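Local coordinates for regulatory protein LEU3 (Saccharomyces cerevisiae, PDB 2ER8), which binds everted CGG half-sites through its zinc cluster DNA-binding domain and controls transcription of leucine-biosynthesis genes in yeast, at residues C9-S14 with R43-R48. Sequence-based numbering, arbitrary orientation.
Sequences CRQQKS and RRTYKR. With ZN (zinc ion), chain J; nucleotides of chain B.
Gln11 and Arg44 bring the two backbones together, their CA atoms 4.6 Å apart, where the end of helix 7-11 meets the linker leading into helix 47-66. Arg44 reaches across this helix end. Its NH1 donates to Gln11 O at 2.6 Å, in the carbonyl plane, with a C=O...N angle of 158°. Its CD packs against Arg10 O. NH2 of the same guanidinium lies over the centre of one face of the Tyr46 ring. It is also modelled very close to OP2 of DC3 of chain B, so the detail of that bond is uncertain. This phosphate oxygen takes a bond from Lys47 N. Gln11 lies across Arg44 at about a right angle. Its CG is anti to the backbone N (chi1 173°), and a bend at chi2 turns the amide back to the linker. There NE2 gives a fairly straight bond to Thr45 O, 3.0 Å long and close to the amide plane. CD and CE of Lys47 lie against the nitrogen of this amide, CE 3.6 Å from Gln11 NE2, while its NZ bonds OP1 of DC2 of chain B. Lys13 has positive phi (45°) and closes a Schellman motif at the helix end. Its CG packs on Arg44 CD, and its extended chain carries NZ to N7 of DG4 of chain B at 2.6 Å. Gln12 O accepts a bond from N4 of DC3 of chain B. Cys9 binds zinc with Cys6, Cys16 and Cys26. The arrangement belongs to the fungal Zn2Cys6 binuclear cluster: the first metal-binding helix presents its C-terminal end to CGG bases, and the docked linker grips the adjoining phosphates.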
loop_
_atom_site.group_PDB
_atom_site.type_symbol
_atom_site.label_atom_id
_atom_site.label_comp_id
_atom_site.label_asym_id
_atom_site.label_seq_id
_atom_site.Cartn_x
_atom_site.Cartn_y
_atom_site.Cartn_z
ATOM N N CYS E 9 -1.077 -4.108 -16.057
ATOM C CA CYS E 9 -1.874 -4.280 -14.856
ATOM C C CYS E 9 -1.385 -3.412 -13.730
ATOM O O CYS E 9 -2.183 -2.884 -12.967
ATOM C CB CYS E 9 -1.897 -5.720 -14.458
ATOM S SG CYS E 9 -2.930 -6.481 -15.654
ATOM N N ARG E 10 -0.076 -3.219 -13.639
ATOM C CA ARG E 10 0.493 -2.320 -12.615
ATOM C C ARG E 10 0.077 -0.881 -12.842
ATOM O O ARG E 10 -0.248 -0.164 -11.912
ATOM C CB ARG E 10 2.005 -2.351 -12.625
ATOM C CG ARG E 10 2.557 -3.497 -11.859
ATOM C CD ARG E 10 4.025 -3.353 -11.688
ATOM N NE ARG E 10 4.508 -4.392 -10.797
ATOM C CZ ARG E 10 5.791 -4.599 -10.561
ATOM N NH1 ARG E 10 6.689 -3.823 -11.159
ATOM N NH2 ARG E 10 6.168 -5.577 -9.750
ATOM N N GLN E 11 0.143 -0.455 -14.091
ATOM C CA GLN E 11 -0.266 0.879 -14.486
ATOM C C GLN E 11 -1.739 1.097 -14.123
ATOM O O GLN E 11 -2.135 2.187 -13.668
ATOM C CB GLN E 11 -0.077 1.036 -15.990
ATOM C CG GLN E 11 -0.644 2.340 -16.546
ATOM C CD GLN E 11 -0.011 3.568 -15.939
ATOM O OE1 GLN E 11 1.203 3.571 -15.676
ATOM N NE2 GLN E 11 -0.822 4.639 -15.727
ATOM N N GLN E 12 -2.549 0.056 -14.315
ATOM C CA GLN E 12 -3.976 0.171 -13.998
ATOM C C GLN E 12 -4.365 -0.401 -12.599
ATOM O O GLN E 12 -5.551 -0.501 -12.250
ATOM C CB GLN E 12 -4.820 -0.481 -15.104
ATOM C CG GLN E 12 -4.491 -0.033 -16.487
ATOM C CD GLN E 12 -4.566 1.445 -16.655
ATOM O OE1 GLN E 12 -5.344 2.095 -15.985
ATOM N NE2 GLN E 12 -3.784 1.991 -17.583
ATOM N N LYS E 13 -3.363 -0.747 -11.794
ATOM C CA LYS E 13 -3.608 -1.299 -10.467
ATOM C C LYS E 13 -4.704 -2.342 -10.556
ATOM O O LYS E 13 -5.545 -2.447 -9.667
ATOM C CB LYS E 13 -4.024 -0.205 -9.487
ATOM C CG LYS E 13 -2.909 0.675 -9.027
ATOM C CD LYS E 13 -3.398 1.625 -7.947
ATOM C CE LYS E 13 -2.256 2.374 -7.335
ATOM N NZ LYS E 13 -2.657 3.221 -6.164
ATOM N N SER E 14 -4.698 -3.115 -11.638
ATOM C CA SER E 14 -5.697 -4.168 -11.837
ATOM C C SER E 14 -5.132 -5.580 -11.550
ATOM O O SER E 14 -3.903 -5.826 -11.667
ATOM C CB SER E 14 -6.244 -4.104 -13.277
ATOM O OG SER E 14 -5.251 -4.449 -14.224
ATOM N N ARG E 43 7.535 0.995 -12.474
ATOM C CA ARG E 43 6.716 1.749 -11.545
ATOM C C ARG E 43 5.596 2.458 -12.331
ATOM O O ARG E 43 5.809 2.989 -13.426
ATOM C CB ARG E 43 7.575 2.762 -10.780
ATOM C CG ARG E 43 8.270 2.231 -9.512
ATOM C CD ARG E 43 9.232 3.286 -8.961
ATOM N NE ARG E 43 10.374 3.492 -9.862
ATOM C CZ ARG E 43 11.234 4.513 -9.797
ATOM N NH1 ARG E 43 11.085 5.450 -8.862
ATOM N NH2 ARG E 43 12.247 4.597 -10.666
ATOM N N ARG E 44 4.394 2.438 -11.768
ATOM C CA ARG E 44 3.221 3.052 -12.384
ATOM C C ARG E 44 3.527 4.489 -12.743
ATOM O O ARG E 44 4.623 4.974 -12.516
ATOM C CB ARG E 44 2.060 3.015 -11.388
ATOM C CG ARG E 44 0.709 3.175 -11.983
ATOM C CD ARG E 44 -0.354 3.106 -10.943
ATOM N NE ARG E 44 -0.915 4.421 -10.707
ATOM C CZ ARG E 44 -1.679 5.078 -11.569
ATOM N NH1 ARG E 44 -1.991 4.558 -12.738
ATOM N NH2 ARG E 44 -2.142 6.264 -11.250
ATOM N N THR E 45 2.555 5.173 -13.319
ATOM C CA THR E 45 2.732 6.578 -13.657
ATOM C C THR E 45 1.393 7.294 -13.496
ATOM O O THR E 45 0.391 6.870 -14.063
ATOM C CB THR E 45 3.314 6.775 -15.089
ATOM O OG1 THR E 45 2.723 7.934 -15.680
ATOM C CG2 THR E 45 3.090 5.563 -15.965
ATOM N N TYR E 46 1.401 8.338 -12.678
ATOM C CA TYR E 46 0.176 9.107 -12.357
ATOM C C TYR E 46 -0.207 10.057 -13.512
ATOM O O TYR E 46 0.356 11.145 -13.650
ATOM C CB TYR E 46 0.366 9.845 -11.016
ATOM C CG TYR E 46 0.276 8.852 -9.890
ATOM C CD1 TYR E 46 1.267 7.885 -9.742
ATOM C CD2 TYR E 46 -0.760 8.865 -8.972
ATOM C CE1 TYR E 46 1.224 6.906 -8.759
ATOM C CE2 TYR E 46 -0.839 7.874 -7.963
ATOM C CZ TYR E 46 0.150 6.886 -7.865
ATOM O OH TYR E 46 0.065 5.904 -6.912
ATOM N N LYS E 47 -1.185 9.637 -14.309
ATOM C CA LYS E 47 -1.648 10.377 -15.465
ATOM C C LYS E 47 -2.247 11.740 -15.159
ATOM O O LYS E 47 -1.793 12.745 -15.673
ATOM C CB LYS E 47 -2.683 9.547 -16.226
ATOM C CG LYS E 47 -2.216 8.153 -16.599
ATOM C CD LYS E 47 -0.958 8.178 -17.459
ATOM C CE LYS E 47 -0.922 6.991 -18.419
ATOM N NZ LYS E 47 -2.030 7.032 -19.408
ATOM N N ARG E 48 -3.274 11.754 -14.318
ATOM C CA ARG E 48 -4.009 12.964 -13.927
ATOM C C ARG E 48 -3.089 14.093 -13.476
ATOM O O ARG E 48 -3.307 15.266 -13.801
ATOM C CB ARG E 48 -5.001 12.607 -12.819
ATOM C CG ARG E 48 -6.263 13.441 -12.781
ATOM C CD ARG E 48 -7.353 12.697 -12.014
ATOM N NE ARG E 48 -7.753 11.461 -12.688
ATOM C CZ ARG E 48 -8.642 10.596 -12.202
ATOM N NH1 ARG E 48 -9.220 10.823 -11.038
ATOM N NH2 ARG E 48 -8.980 9.512 -12.885
HETATM ZN ZN ZN J . -1.523 -8.355 -16.208
ATOM P P DC B 3 -3.908 8.694 -12.458
ATOM O OP1 DC B 3 -3.656 10.180 -12.501
ATOM O OP2 DC B 3 -2.821 7.757 -12.932
ATOM O "O5'" DC B 3 -4.249 8.377 -10.942
ATOM C "C5'" DC B 3 -5.320 7.523 -10.652
ATOM C "C4'" DC B 3 -5.792 7.742 -9.244
ATOM O "O4'" DC B 3 -6.742 6.694 -9.013
ATOM C "C3'" DC B 3 -4.707 7.553 -8.201
ATOM O "O3'" DC B 3 -5.165 8.227 -7.023
ATOM C "C2'" DC B 3 -4.718 6.049 -8.011
ATOM C "C1'" DC B 3 -6.181 5.707 -8.176
ATOM N N1 DC B 3 -6.465 4.401 -8.783
ATOM C C2 DC B 3 -7.557 3.674 -8.278
ATOM O O2 DC B 3 -8.219 4.153 -7.334
ATOM N N3 DC B 3 -7.863 2.480 -8.828
ATOM C C4 DC B 3 -7.133 2.001 -9.830
ATOM N N4 DC B 3 -7.490 0.805 -10.328
ATOM C C5 DC B 3 -6.005 2.724 -10.363
ATOM C C6 DC B 3 -5.711 3.908 -9.811
ATOM P P DC B 2 -5.400 6.162 -18.402
ATOM O OP1 DC B 2 -4.948 7.225 -19.357
ATOM O OP2 DC B 2 -4.566 4.914 -18.224
ATOM O "O5'" DC B 2 -5.633 6.875 -16.994
ATOM C "C5'" DC B 2 -6.589 6.343 -16.094
ATOM C "C4'" DC B 2 -6.686 7.176 -14.839
ATOM O "O4'" DC B 2 -7.751 6.578 -14.082
ATOM C "C3'" DC B 2 -5.460 7.099 -13.938
ATOM O "O3'" DC B 2 -5.329 8.312 -13.163
ATOM C "C2'" DC B 2 -5.753 5.870 -13.095
ATOM C "C1'" DC B 2 -7.258 5.915 -12.951
ATOM N N1 DC B 2 -7.927 4.627 -12.925
ATOM C C2 DC B 2 -8.952 4.411 -11.957
ATOM O O2 DC B 2 -9.289 5.362 -11.203
ATOM N N3 DC B 2 -9.550 3.194 -11.891
ATOM C C4 DC B 2 -9.159 2.215 -12.714
ATOM N N4 DC B 2 -9.748 1.028 -12.594
ATOM C C5 DC B 2 -8.141 2.416 -13.712
ATOM C C6 DC B 2 -7.559 3.625 -13.781
ATOM P P DG B 4 -4.114 8.824 -5.964
ATOM O OP1 DG B 4 -3.845 10.247 -6.308
ATOM O OP2 DG B 4 -2.982 7.874 -5.790
ATOM O "O5'" DG B 4 -4.943 8.815 -4.615
ATOM C "C5'" DG B 4 -6.231 9.374 -4.586
ATOM C "C4'" DG B 4 -7.039 8.741 -3.482
ATOM O "O4'" DG B 4 -7.370 7.368 -3.828
ATOM C "C3'" DG B 4 -6.229 8.637 -2.191
ATOM O "O3'" DG B 4 -7.117 8.724 -1.070
ATOM C "C2'" DG B 4 -5.567 7.274 -2.316
ATOM C "C1'" DG B 4 -6.650 6.449 -3.008
ATOM N N9 DG B 4 -6.169 5.352 -3.863
ATOM C C8 DG B 4 -5.083 5.401 -4.698
ATOM N N7 DG B 4 -4.896 4.289 -5.361
ATOM C C5 DG B 4 -5.910 3.454 -4.936
ATOM C C6 DG B 4 -6.205 2.117 -5.310
ATOM O O6 DG B 4 -5.619 1.410 -6.109
ATOM N N1 DG B 4 -7.308 1.623 -4.642
ATOM C C2 DG B 4 -8.041 2.321 -3.735
ATOM N N2 DG B 4 -9.055 1.644 -3.218
ATOM N N3 DG B 4 -7.793 3.582 -3.368
ATOM C C4 DG B 4 -6.714 4.084 -4.005
#